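PDB 4GBJ: 6-phosphogluconate dehydrogenase NAD-binding from Dyadobacter fermentans, which probably works as an NAD- or NADP-dependent oxidoreductase of the 6-phosphogluconate and 3-hydroxyisobutyrate dehydrogenase type. Local coordinates for residues 57-62 with 85-90; 63-68 with 91-96; 79-84 with 108-113. One frame throughout, in Å; residues are numbered along the deposited sequence.

Contact 1: 57-62 with 85-90; sequences DAITPG and EKLGKD
The carbonyl oxygen of Leu87 receives two groups from the facing loop, the backbone N-H of Gly62 and the CA-H of Pro61. Gly62 N lies 2.8 Å from Leu87 O in a nearly straight bond (171° at the hydrogen), tilted only 21° from the carbonyl plane. In this Rossmann fold, the loop leading into strand 64-67 thus runs past the end of helix 81-87, the helix that leads on to strand 92-95. The single CA-H of Pro61 is shared between two carbonyl oxygens, with Pro61 CA 3.5 Å from Leu87 O and 3.3 Å from Lys86 O, which also touches CG of the proline ring. Ile59 supplies the apolar part: its CG2, anti to the backbone N, presses on Leu87 CA at 3.5 Å, tighter than usual, and meets Leu87 CB at 3.9 Å. Lys86 stretches out fully and passes the Ile59 carbonyl, with CE 3.5 Å from Ile59 O; its NZ is hydrogen-bonded to Ile56 O. Asp57 OD1, at 4.9 Å from Lys86 NZ, makes no salt bridge but may add a favourable field. The helix ends ahead of Gly88, whose positive phi suits glycine and where a CB would crowd Glu85 O. Past this turn, Lys89 O receives a CA-H...O contact from Gly62 CA at 3.3 Å.

Contact 2: 63-68 with 91-96; sequences GIVFSV and GVHVSM
Ser67 OG and His93 NE2 meet at 2.7 Å in a hydrogen bond that either could donate, the hydroxyl lying in the plane of the imidazole at its edge. Both belong to neighbouring parallel strands, 64-67 and 92-95, in the central sheet of the Rossmann fold. Five backbone bonds join them, from Val92 N to Gly63 O at one end to Met96 N and Ser67 O at the other, 3.0 Å apart. The rotamers make the polar pair possible: Ser67 OG stands between its own N and carbonyl carbon (chi1 69°), and His93 CG is anti to the backbone N. Ser95 CB lies over the rim of one face of the imidazole, and a water 2.7 Å from Ser67 OG also binds Ser95 OG. On the other side of the sheet, Phe66 and Val94 point the same way side by side; Val94 CB lies over the phenyl face, 3.9 Å from the ring centroid, and Val94 CG1 comes to 3.6 Å from Phe66 CE1. Met96, a selenomethionine about 9 Å from the predicted active-site Lys174 between side chains, makes a Met-aromatic contact: its selenium is in the phenyl plane at the edge, and its CE is 3.7 Å from Phe66 CD1. Helix 143-153 covers this side. In the second shell, the Phe79 ring stacks on the imidazole, Tyr118 OH holds Ser95 OG, and His93 ND1 bonds to His111 NE2.

Contact 3: 79-84 with 108-113; sequences FSMELV and AQVHEW
One face of the His111 imidazole is covered by Val84, whose CG1 lies 3.9 Å from the ring centroid and 17° off the normal, a CH-pi contact displaced toward the rim. The second branch, Val84 CG2, reaches the same ring at CE1, 3.8 Å away. Here helix 81-87 packs against helix 101-113, two helices that flank the sheet of the Rossmann fold. The indole of Trp113 is framed differently. Val110 CA of its own helix sits over the centre of one face, 3.7 Å above the plane. In the plane at the edge are the selenium of Met81, a selenomethionine, which is 3.8 Å from Trp113 CZ3 in a Met-aromatic contact, and the side-chain oxygen of Gln109. Trp113 NE1 donates to Gln109 OE1 at 2.8 Å in a straight bond (171°) that probably helps fix the rotation of the indole, though the donor stands well above the amide plane.

His111 CG is anti to its carbonyl carbon (chi1 -76°), and the ring's ND1 is hydrogen-bonded to Leu107 O one turn earlier, which holds the imidazole across the end of Val84. Phe79, just ahead of helix 81-87, brings CD1 to 4.1 Å from His111 NE2. An alanine in place of His111 would probably open a gap beside Val84 and Phe79 and leave His93 ND1 and Leu107 O without their imidazole partner. Val84 CG1 also packs on the backbone, 3.5 Å from His111 CA. Ser80 caps the start of helix 81-87, its OG accepting a weak bond from Leu83 N. Between the ring contacts, Val110 CG1 takes aliphatic touches from Val84 CG1 and from Met81 CG, the latter at 4.3 Å.

Contact 2 is the buried one of the three, a pair of sheet strands tied by regular backbone bonds and by a serine-histidine bond. Contacts 1 and 3 are only partly buried and share helix 81-87: contact 1 holds the helix's last turn to a loop through backbone carbonyls, whereas contact 3 sets its first turn on helix 101-113 mainly with side chains, and no hydrogen bond across. Both lean on the sheet. Leu87 and Ile59 of contact 1 pack on Val65, while His111 and Phe79 of contact 3 meet His93 of contact 2. One imidazole pair, His93 with His111, thus joins helix and strand in the interior beside apolar packing, and Lys86, Met81 and Trp113 occupy the outer margins.

Contact 1: 57-62 with 85-90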
ATOM      1  N   ASP B  57      30.462  31.437  -1.320  1.00 44.30           N
ATOM      2  CA  ASP B  57      30.602  32.363  -2.446  1.00 43.57           C
ATOM      3  C   ASP B  57      29.339  32.392  -3.319  1.00 45.14           C
ATOM      4  O   ASP B  57      29.165  33.321  -4.096  1.00 46.53           O
ATOM      5  CB  ASP B  57      31.812  31.970  -3.306  1.00 46.96           C
ATOM      6  CG  ASP B  57      33.168  31.976  -2.600  1.00 58.51           C
ATOM      7  OD1 ASP B  57      33.340  32.770  -1.629  1.00 57.44           O
ATOM      8  OD2 ASP B  57      34.085  31.246  -3.066  1.00 63.49           O
ATOM      9  N   ALA B  58      28.469  31.375  -3.198  1.00 39.52           N
ATOM     10  CA  ALA B  58      27.214  31.241  -3.942  1.00 37.78           C
ATOM     11  C   ALA B  58      26.064  32.048  -3.286  1.00 42.33           C
ATOM     12  O   ALA B  58      25.091  32.386  -3.962  1.00 41.28           O
ATOM     13  CB  ALA B  58      26.821  29.765  -3.993  1.00 36.15           C
ATOM     14  N   ILE B  59      26.182  32.339  -1.979  1.00 39.46           N
ATOM     15  CA  ILE B  59      25.126  32.984  -1.186  1.00 38.27           C
ATOM     16  C   ILE B  59      25.082  34.484  -1.371  1.00 44.29           C
ATOM     17  O   ILE B  59      26.108  35.134  -1.331  1.00 47.42           O
ATOM     18  CB  ILE B  59      25.282  32.659   0.336  1.00 38.94           C
ATOM     19  CG1 ILE B  59      25.312  31.140   0.573  1.00 37.31           C
ATOM     20  CG2 ILE B  59      24.145  33.287   1.143  1.00 38.73           C
ATOM     21  CD1 ILE B  59      24.063  30.427   0.210  1.00 35.65           C
ATOM     22  N   THR B  60      23.869  35.020  -1.535  1.00 41.41           N
ATOM     23  CA  THR B  60      23.601  36.447  -1.633  1.00 43.15           C
ATOM     24  C   THR B  60      22.827  36.870  -0.383  1.00 42.83           C
ATOM     25  O   THR B  60      21.741  36.330  -0.167  1.00 37.94           O
ATOM     26  CB  THR B  60      22.766  36.768  -2.906  1.00 51.77           C
ATOM     27  OG1 THR B  60      23.512  36.421  -4.066  1.00 53.59           O
ATOM     28  CG2 THR B  60      22.396  38.255  -3.008  1.00 50.58           C
ATOM     29  N   PRO B  61      23.294  37.871   0.393  1.00 41.06           N
ATOM     30  CA  PRO B  61      22.486  38.367   1.528  1.00 41.03           C
ATOM     31  C   PRO B  61      21.045  38.677   1.096  1.00 42.97           C
ATOM     32  O   PRO B  61      20.859  39.291   0.058  1.00 43.44           O
ATOM     33  CB  PRO B  61      23.227  39.649   1.931  1.00 44.47           C
ATOM     34  CG  PRO B  61      24.610  39.385   1.553  1.00 48.68           C
ATOM     35  CD  PRO B  61      24.563  38.615   0.291  1.00 44.12           C
ATOM     36  N   GLY B  62      20.056  38.129   1.789  1.00 37.20           N
ATOM     37  CA  GLY B  62      18.660  38.371   1.441  1.00 36.77           C
ATOM     38  C   GLY B  62      18.129  37.618   0.228  1.00 41.01           C
ATOM     39  O   GLY B  62      16.953  37.764  -0.094  1.00 40.61           O
ATOM     40  N   GLU B  85      24.635  33.262   8.366  1.00 35.90           N
ATOM     41  CA  GLU B  85      24.800  34.687   8.633  1.00 36.93           C
ATOM     42  C   GLU B  85      24.971  35.468   7.321  1.00 40.83           C
ATOM     43  O   GLU B  85      24.405  36.563   7.192  1.00 39.92           O
ATOM     44  CB  GLU B  85      25.991  34.924   9.539  1.00 39.33           C
ATOM     45  CG  GLU B  85      26.240  36.407   9.728  1.00 41.07           C
ATOM     46  CD  GLU B  85      27.224  36.796  10.812  1.00 61.56           C
ATOM     47  OE1 GLU B  85      28.160  36.017  11.105  1.00 51.29           O
ATOM     48  OE2 GLU B  85      27.082  37.924  11.327  1.00 54.10           O
ATOM     49  N   LYS B  86      25.707  34.909   6.338  1.00 35.08           N
ATOM     50  CA  LYS B  86      25.829  35.609   5.064  1.00 35.11           C
ATOM     51  C   LYS B  86      24.449  35.654   4.385  1.00 36.63           C
ATOM     52  O   LYS B  86      24.053  36.705   3.943  1.00 38.26           O
ATOM     53  CB  LYS B  86      26.861  34.964   4.170  1.00 37.48           C
ATOM     54  CG  LYS B  86      27.180  35.818   2.966  1.00 42.34           C
ATOM     55  CD  LYS B  86      28.276  35.210   2.177  1.00 48.60           C
ATOM     56  CE  LYS B  86      28.610  36.036   0.975  1.00 46.13           C
ATOM     57  NZ  LYS B  86      29.630  35.361   0.145  1.00 51.97           N
ATOM     58  N   LEU B  87      23.703  34.545   4.364  1.00 31.78           N
ATOM     59  CA  LEU B  87      22.307  34.501   3.834  1.00 31.03           C
ATOM     60  C   LEU B  87      21.462  35.645   4.462  1.00 35.65           C
ATOM     61  O   LEU B  87      20.727  36.318   3.760  1.00 36.39           O
ATOM     62  CB  LEU B  87      21.676  33.140   4.121  1.00 29.33           C
ATOM     63  CG  LEU B  87      20.272  32.934   3.593  1.00 33.17           C
ATOM     64  CD1 LEU B  87      20.202  33.172   2.080  1.00 33.44           C
ATOM     65  CD2 LEU B  87      19.770  31.565   3.961  1.00 33.06           C
ATOM     66  N   GLY B  88      21.607  35.837   5.765  1.00 33.19           N
ATOM     67  CA  GLY B  88      21.133  37.008   6.498  1.00 35.38           C
ATOM     68  C   GLY B  88      19.674  37.394   6.403  1.00 40.79           C
ATOM     69  O   GLY B  88      18.816  36.569   6.094  1.00 37.89           O
ATOM     70  N   LYS B  89      19.399  38.674   6.684  1.00 41.69           N
ATOM     71  CA  LYS B  89      18.052  39.239   6.766  1.00 42.83           C
ATOM     72  C   LYS B  89      17.252  39.038   5.492  1.00 46.66           C
ATOM     73  O   LYS B  89      17.718  39.373   4.411  1.00 46.03           O
ATOM     74  CB  LYS B  89      18.091  40.729   7.097  1.00 46.37           C
ATOM     75  CG  LYS B  89      16.723  41.272   7.492  1.00 50.95           C
ATOM     76  CD  LYS B  89      16.744  42.760   7.800  1.00 69.93           C
ATOM     77  CE  LYS B  89      15.407  43.429   7.564  1.00 87.68           C
ATOM     78  NZ  LYS B  89      14.343  42.907   8.463  1.00100.82           N
ATOM     79  N   ASP B  90      16.045  38.465   5.645  1.00 42.71           N
ATOM     80  CA  ASP B  90      15.093  38.172   4.571  1.00 41.56           C
ATOM     81  C   ASP B  90      15.591  37.066   3.603  1.00 41.78           C
ATOM     82  O   ASP B  90      14.895  36.770   2.639  1.00 40.75           O
ATOM     83  CB  ASP B  90      14.718  39.452   3.777  1.00 44.45           C
ATOM     84  CG  ASP B  90      14.139  40.549   4.649  1.00 62.08           C
ATOM     85  OD1 ASP B  90      13.461  40.213   5.646  1.00 62.93           O
ATOM     86  OD2 ASP B  90      14.328  41.757   4.304  1.00 72.62           O
TER

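Contact 2: 63-68 with 91-96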
ATOM      1  N   GLY B  63      18.969  36.809  -0.430  1.00 38.96           N
ATOM      2  CA  GLY B  63      18.603  35.988  -1.577  1.00 37.78           C
ATOM      3  C   GLY B  63      17.997  34.643  -1.214  1.00 39.38           C
ATOM      4  O   GLY B  63      17.589  34.426  -0.082  1.00 37.46           O
ATOM      5  N   ILE B  64      17.904  33.741  -2.205  1.00 34.67           N
ATOM      6  CA  ILE B  64      17.332  32.406  -2.089  1.00 32.01           C
ATOM      7  C   ILE B  64      18.426  31.373  -2.266  1.00 35.09           C
ATOM      8  O   ILE B  64      19.231  31.488  -3.182  1.00 36.48           O
ATOM      9  CB  ILE B  64      16.217  32.186  -3.147  1.00 36.02           C
ATOM     10  CG1 ILE B  64      15.013  33.107  -2.884  1.00 36.98           C
ATOM     11  CG2 ILE B  64      15.761  30.715  -3.182  1.00 36.14           C
ATOM     12  CD1 ILE B  64      14.247  33.463  -4.148  1.00 45.47           C
ATOM     13  N   VAL B  65      18.448  30.342  -1.421  1.00 29.78           N
ATOM     14  CA  VAL B  65      19.401  29.254  -1.600  1.00 28.23           C
ATOM     15  C   VAL B  65      18.619  27.937  -1.517  1.00 29.63           C
ATOM     16  O   VAL B  65      17.829  27.762  -0.623  1.00 28.53           O
ATOM     17  CB  VAL B  65      20.607  29.282  -0.624  1.00 32.27           C
ATOM     18  CG1 VAL B  65      20.155  29.363   0.846  1.00 32.74           C
ATOM     19  CG2 VAL B  65      21.483  28.043  -0.846  1.00 31.73           C
ATOM     20  N   PHE B  66      18.793  27.069  -2.481  1.00 26.61           N
ATOM     21  CA  PHE B  66      18.221  25.723  -2.451  1.00 27.58           C
ATOM     22  C   PHE B  66      19.322  24.775  -2.057  1.00 30.99           C
ATOM     23  O   PHE B  66      20.439  24.981  -2.506  1.00 29.85           O
ATOM     24  CB  PHE B  66      17.676  25.304  -3.819  1.00 29.27           C
ATOM     25  CG  PHE B  66      16.336  25.881  -4.201  1.00 31.09           C
ATOM     26  CD1 PHE B  66      15.203  25.091  -4.209  1.00 33.57           C
ATOM     27  CD2 PHE B  66      16.207  27.219  -4.552  1.00 35.00           C
ATOM     28  CE1 PHE B  66      13.961  25.628  -4.520  1.00 35.13           C
ATOM     29  CE2 PHE B  66      14.962  27.747  -4.884  1.00 37.76           C
ATOM     30  CZ  PHE B  66      13.844  26.953  -4.846  1.00 33.98           C
ATOM     31  N   SER B  67      19.023  23.722  -1.278  1.00 27.22           N
ATOM     32  CA  SER B  67      19.996  22.673  -1.018  1.00 25.55           C
ATOM     33  C   SER B  67      19.350  21.316  -1.151  1.00 31.95           C
ATOM     34  O   SER B  67      18.176  21.115  -0.797  1.00 28.13           O
ATOM     35  CB  SER B  67      20.639  22.817   0.358  1.00 23.41           C
ATOM     36  OG  SER B  67      19.731  22.553   1.417  1.00 26.67           O
ATOM     37  N   VAL B  68      20.113  20.374  -1.674  1.00 33.69           N
ATOM     38  CA  VAL B  68      19.632  19.000  -1.752  1.00 33.78           C
ATOM     39  C   VAL B  68      20.860  18.156  -1.559  1.00 37.41           C
ATOM     40  O   VAL B  68      21.794  18.202  -2.373  1.00 33.91           O
ATOM     41  CB  VAL B  68      18.794  18.673  -3.003  1.00 40.65           C
ATOM     42  CG1 VAL B  68      19.553  18.877  -4.280  1.00 43.30           C
ATOM     43  CG2 VAL B  68      18.253  17.247  -2.928  1.00 42.24           C
ATOM     44  N   GLY B  91      16.742  36.453   3.877  1.00 37.21           N
ATOM     45  CA  GLY B  91      17.258  35.373   3.056  1.00 35.10           C
ATOM     46  C   GLY B  91      16.382  34.153   3.270  1.00 36.36           C
ATOM     47  O   GLY B  91      15.752  34.017   4.326  1.00 36.55           O
ATOM     48  N   VAL B  92      16.231  33.326   2.246  1.00 32.26           N
ATOM     49  CA  VAL B  92      15.368  32.141   2.324  1.00 30.47           C
ATOM     50  C   VAL B  92      16.145  30.902   1.876  1.00 32.75           C
ATOM     51  O   VAL B  92      16.736  30.921   0.801  1.00 31.48           O
ATOM     52  CB  VAL B  92      14.073  32.304   1.484  1.00 35.13           C
ATOM     53  CG1 VAL B  92      13.220  31.039   1.542  1.00 33.26           C
ATOM     54  CG2 VAL B  92      13.257  33.506   1.956  1.00 38.46           C
ATOM     55  N   HIS B  93      16.134  29.827   2.708  1.00 28.28           N
ATOM     56  CA  HIS B  93      16.773  28.560   2.410  1.00 25.78           C
ATOM     57  C   HIS B  93      15.688  27.505   2.201  1.00 27.80           C
ATOM     58  O   HIS B  93      14.910  27.258   3.110  1.00 28.59           O
ATOM     59  CB  HIS B  93      17.718  28.152   3.559  1.00 26.39           C
ATOM     60  CG  HIS B  93      18.294  26.758   3.436  1.00 27.78           C
ATOM     61  ND1 HIS B  93      18.924  26.143   4.511  1.00 28.91           N
ATOM     62  CD2 HIS B  93      18.382  25.931   2.357  1.00 27.68           C
ATOM     63  CE1 HIS B  93      19.284  24.942   4.082  1.00 26.81           C
ATOM     64  NE2 HIS B  93      18.995  24.779   2.780  1.00 26.61           N
ATOM     65  N   VAL B  94      15.588  26.967   0.996  1.00 27.22           N
ATOM     66  CA  VAL B  94      14.664  25.888   0.619  1.00 27.71           C
ATOM     67  C   VAL B  94      15.459  24.594   0.749  1.00 28.99           C
ATOM     68  O   VAL B  94      16.327  24.277  -0.057  1.00 28.72           O
ATOM     69  CB  VAL B  94      14.075  26.093  -0.791  1.00 30.92           C
ATOM     70  CG1 VAL B  94      12.982  25.063  -1.073  1.00 29.08           C
ATOM     71  CG2 VAL B  94      13.517  27.500  -0.932  1.00 31.12           C
ATOM     72  N   SER B  95      15.179  23.877   1.799  1.00 24.86           N
ATOM     73  CA  SER B  95      15.945  22.725   2.214  1.00 22.99           C
ATOM     74  C   SER B  95      15.199  21.466   1.777  1.00 25.44           C
ATOM     75  O   SER B  95      14.189  21.073   2.362  1.00 25.21           O
ATOM     76  CB  SER B  95      16.146  22.814   3.724  1.00 24.73           C
ATOM     77  OG  SER B  95      16.890  21.726   4.254  1.00 28.89           O
HETATM   78  N   MSE B  96      15.641  20.894   0.700  1.00 23.29           N
HETATM   79  CA  MSE B  96      14.939  19.746   0.075  1.00 22.43           C
HETATM   80  C   MSE B  96      15.473  18.372   0.452  1.00 30.36           C
HETATM   81  O   MSE B  96      14.910  17.374   0.017  1.00 29.75           O
HETATM   82  CB  MSE B  96      14.973  19.910  -1.410  1.00 23.06           C
HETATM   83  CG  MSE B  96      14.382  21.256  -1.837  1.00 26.20           C
HETATM   84 SE   MSE B  96      14.108  21.370  -3.742  0.64 28.46          SE
HETATM   85  CE  MSE B  96      15.901  21.440  -4.233  1.00 27.98           C
TER
HETATM   86  O   HOH W   1      18.499  20.428   2.524  1.00 29.95           O

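Contact 3: 79-84 with 108-113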
ATOM      1  N   PHE B  79      25.508  24.165   6.341  1.00 28.26           N
ATOM      2  CA  PHE B  79      24.809  25.303   6.892  1.00 28.03           C
ATOM      3  C   PHE B  79      25.354  25.716   8.278  1.00 35.54           C
ATOM      4  O   PHE B  79      24.645  25.733   9.299  1.00 35.57           O
ATOM      5  CB  PHE B  79      23.293  25.049   6.892  1.00 28.68           C
ATOM      6  CG  PHE B  79      22.795  25.243   5.479  1.00 29.05           C
ATOM      7  CD1 PHE B  79      22.413  26.492   5.034  1.00 32.60           C
ATOM      8  CD2 PHE B  79      22.921  24.232   4.535  1.00 31.31           C
ATOM      9  CE1 PHE B  79      22.075  26.702   3.696  1.00 33.13           C
ATOM     10  CE2 PHE B  79      22.600  24.460   3.181  1.00 32.20           C
ATOM     11  CZ  PHE B  79      22.218  25.701   2.776  1.00 29.68           C
ATOM     12  N   SER B  80      26.616  26.133   8.270  1.00 32.00           N
ATOM     13  CA  SER B  80      27.306  26.619   9.454  1.00 33.15           C
ATOM     14  C   SER B  80      26.747  27.975   9.814  1.00 38.29           C
ATOM     15  O   SER B  80      26.114  28.609   8.974  1.00 35.87           O
ATOM     16  CB  SER B  80      28.796  26.738   9.158  1.00 38.38           C
ATOM     17  OG  SER B  80      28.991  27.700   8.127  1.00 50.83           O
HETATM   18  N   MSE B  81      27.031  28.463  11.019  1.00 37.04           N
HETATM   19  CA  MSE B  81      26.592  29.800  11.440  1.00 36.88           C
HETATM   20  C   MSE B  81      27.064  30.925  10.492  1.00 40.82           C
HETATM   21  O   MSE B  81      26.317  31.874  10.276  1.00 40.73           O
HETATM   22  CB  MSE B  81      27.127  30.110  12.851  1.00 40.29           C
HETATM   23  CG  MSE B  81      26.360  29.413  13.959  1.00 44.68           C
HETATM   24 SE   MSE B  81      26.919  30.278  15.690  0.49 53.13          SE
HETATM   25  CE  MSE B  81      28.755  30.139  15.626  1.00 51.72           C
ATOM     26  N   GLU B  82      28.301  30.829   9.966  1.00 40.40           N
ATOM     27  CA  GLU B  82      28.889  31.854   9.108  1.00 41.66           C
ATOM     28  C   GLU B  82      28.237  31.861   7.720  1.00 41.34           C
ATOM     29  O   GLU B  82      28.048  32.934   7.164  1.00 39.98           O
ATOM     30  CB  GLU B  82      30.422  31.722   9.006  1.00 45.80           C
ATOM     31  CG  GLU B  82      30.916  30.547   8.178  1.00 67.58           C
ATOM     32  CD  GLU B  82      32.274  30.018   8.609  1.00 99.29           C
ATOM     33  OE1 GLU B  82      32.341  28.859   9.083  1.00 83.70           O
ATOM     34  OE2 GLU B  82      33.263  30.783   8.520  1.00 96.82           O
ATOM     35  N   LEU B  83      27.803  30.710   7.206  1.00 35.69           N
ATOM     36  CA  LEU B  83      27.124  30.665   5.930  1.00 33.58           C
ATOM     37  C   LEU B  83      25.693  31.224   6.075  1.00 36.44           C
ATOM     38  O   LEU B  83      25.291  32.076   5.276  1.00 35.81           O
ATOM     39  CB  LEU B  83      27.118  29.255   5.343  1.00 32.70           C
ATOM     40  CG  LEU B  83      26.503  29.184   3.926  1.00 37.14           C
ATOM     41  CD1 LEU B  83      27.173  28.099   3.088  1.00 40.20           C
ATOM     42  CD2 LEU B  83      25.006  28.888   3.967  1.00 36.57           C
ATOM     43  N   VAL B  84      24.967  30.804   7.117  1.00 32.16           N
ATOM     44  CA  VAL B  84      23.599  31.274   7.411  1.00 30.60           C
ATOM     45  C   VAL B  84      23.620  32.813   7.691  1.00 36.13           C
ATOM     46  O   VAL B  84      22.708  33.559   7.320  1.00 36.06           O
ATOM     47  CB  VAL B  84      23.009  30.484   8.624  1.00 33.88           C
ATOM     48  CG1 VAL B  84      21.629  30.988   9.013  1.00 32.95           C
ATOM     49  CG2 VAL B  84      22.947  28.982   8.341  1.00 32.45           C
ATOM     50  N   ALA B 108      16.461  25.726  11.443  1.00 27.50           N
ATOM     51  CA  ALA B 108      15.523  26.865  11.282  1.00 27.08           C
ATOM     52  C   ALA B 108      15.690  27.865  12.362  1.00 29.41           C
ATOM     53  O   ALA B 108      15.574  29.092  12.128  1.00 29.67           O
ATOM     54  CB  ALA B 108      14.069  26.376  11.269  1.00 27.41           C
ATOM     55  N   GLN B 109      15.979  27.366  13.551  1.00 26.38           N
ATOM     56  CA  GLN B 109      16.216  28.242  14.708  1.00 29.38           C
ATOM     57  C   GLN B 109      17.469  29.125  14.419  1.00 32.70           C
ATOM     58  O   GLN B 109      17.411  30.337  14.557  1.00 33.73           O
ATOM     59  CB  GLN B 109      16.344  27.396  16.008  1.00 31.60           C
ATOM     60  CG  GLN B 109      15.531  27.977  17.178  1.00 49.89           C
ATOM     61  CD  GLN B 109      16.072  29.318  17.674  1.00 66.76           C
ATOM     62  OE1 GLN B 109      17.122  29.379  18.346  1.00 60.26           O
ATOM     63  NE2 GLN B 109      15.358  30.423  17.414  1.00 43.82           N
ATOM     64  N   VAL B 110      18.546  28.528  13.898  1.00 30.06           N
ATOM     65  CA  VAL B 110      19.791  29.239  13.607  1.00 30.90           C
ATOM     66  C   VAL B 110      19.562  30.285  12.506  1.00 35.84           C
ATOM     67  O   VAL B 110      20.088  31.391  12.601  1.00 37.19           O
ATOM     68  CB  VAL B 110      20.957  28.274  13.249  1.00 32.65           C
ATOM     69  CG1 VAL B 110      22.232  29.044  12.854  1.00 32.77           C
ATOM     70  CG2 VAL B 110      21.243  27.319  14.407  1.00 33.16           C
ATOM     71  N   HIS B 111      18.729  29.977  11.509  1.00 33.39           N
ATOM     72  CA  HIS B 111      18.416  30.930  10.442  1.00 31.88           C
ATOM     73  C   HIS B 111      17.743  32.174  11.012  1.00 35.09           C
ATOM     74  O   HIS B 111      18.088  33.269  10.621  1.00 34.49           O
ATOM     75  CB  HIS B 111      17.536  30.279   9.353  1.00 30.71           C
ATOM     76  CG  HIS B 111      18.270  29.363   8.416  1.00 32.34           C
ATOM     77  ND1 HIS B 111      18.952  28.241   8.875  1.00 33.88           N
ATOM     78  CD2 HIS B 111      18.368  29.402   7.061  1.00 33.66           C
ATOM     79  CE1 HIS B 111      19.457  27.654   7.797  1.00 32.72           C
ATOM     80  NE2 HIS B 111      19.090  28.286   6.681  1.00 33.35           N
ATOM     81  N   GLU B 112      16.784  32.006  11.919  1.00 34.20           N
ATOM     82  CA  GLU B 112      16.091  33.143  12.567  1.00 35.50           C
ATOM     83  C   GLU B 112      17.002  34.036  13.404  1.00 42.44           C
ATOM     84  O   GLU B 112      16.631  35.182  13.646  1.00 43.20           O
ATOM     85  CB  GLU B 112      14.941  32.656  13.466  1.00 36.93           C
ATOM     86  CG  GLU B 112      13.793  32.011  12.696  1.00 44.19           C
ATOM     87  CD  GLU B 112      13.131  32.807  11.573  1.00 72.82           C
ATOM     88  OE1 GLU B 112      12.499  32.168  10.694  1.00 65.71           O
ATOM     89  OE2 GLU B 112      13.221  34.060  11.575  1.00 63.65           O
ATOM     90  N   TRP B 113      18.176  33.550  13.845  1.00 38.64           N
ATOM     91  CA  TRP B 113      19.115  34.396  14.586  1.00 39.50           C
ATOM     92  C   TRP B 113      19.603  35.542  13.730  1.00 42.70           C
ATOM     93  O   TRP B 113      19.898  36.621  14.252  1.00 43.05           O
ATOM     94  CB  TRP B 113      20.356  33.616  15.035  1.00 37.93           C
ATOM     95  CG  TRP B 113      20.146  32.431  15.921  1.00 38.42           C
ATOM     96  CD1 TRP B 113      19.019  32.083  16.611  1.00 42.16           C
ATOM     97  CD2 TRP B 113      21.161  31.522  16.330  1.00 37.78           C
ATOM     98  NE1 TRP B 113      19.223  30.888  17.264  1.00 41.98           N
ATOM     99  CE2 TRP B 113      20.547  30.550  17.156  1.00 42.68           C
ATOM    100  CE3 TRP B 113      22.522  31.396  16.027  1.00 38.72           C
ATOM    101  CZ2 TRP B 113      21.252  29.464  17.681  1.00 41.05           C
ATOM    102  CZ3 TRP B 113      23.225  30.323  16.556  1.00 40.57           C
ATOM    103  CH2 TRP B 113      22.590  29.363  17.364  1.00 41.27           C
TER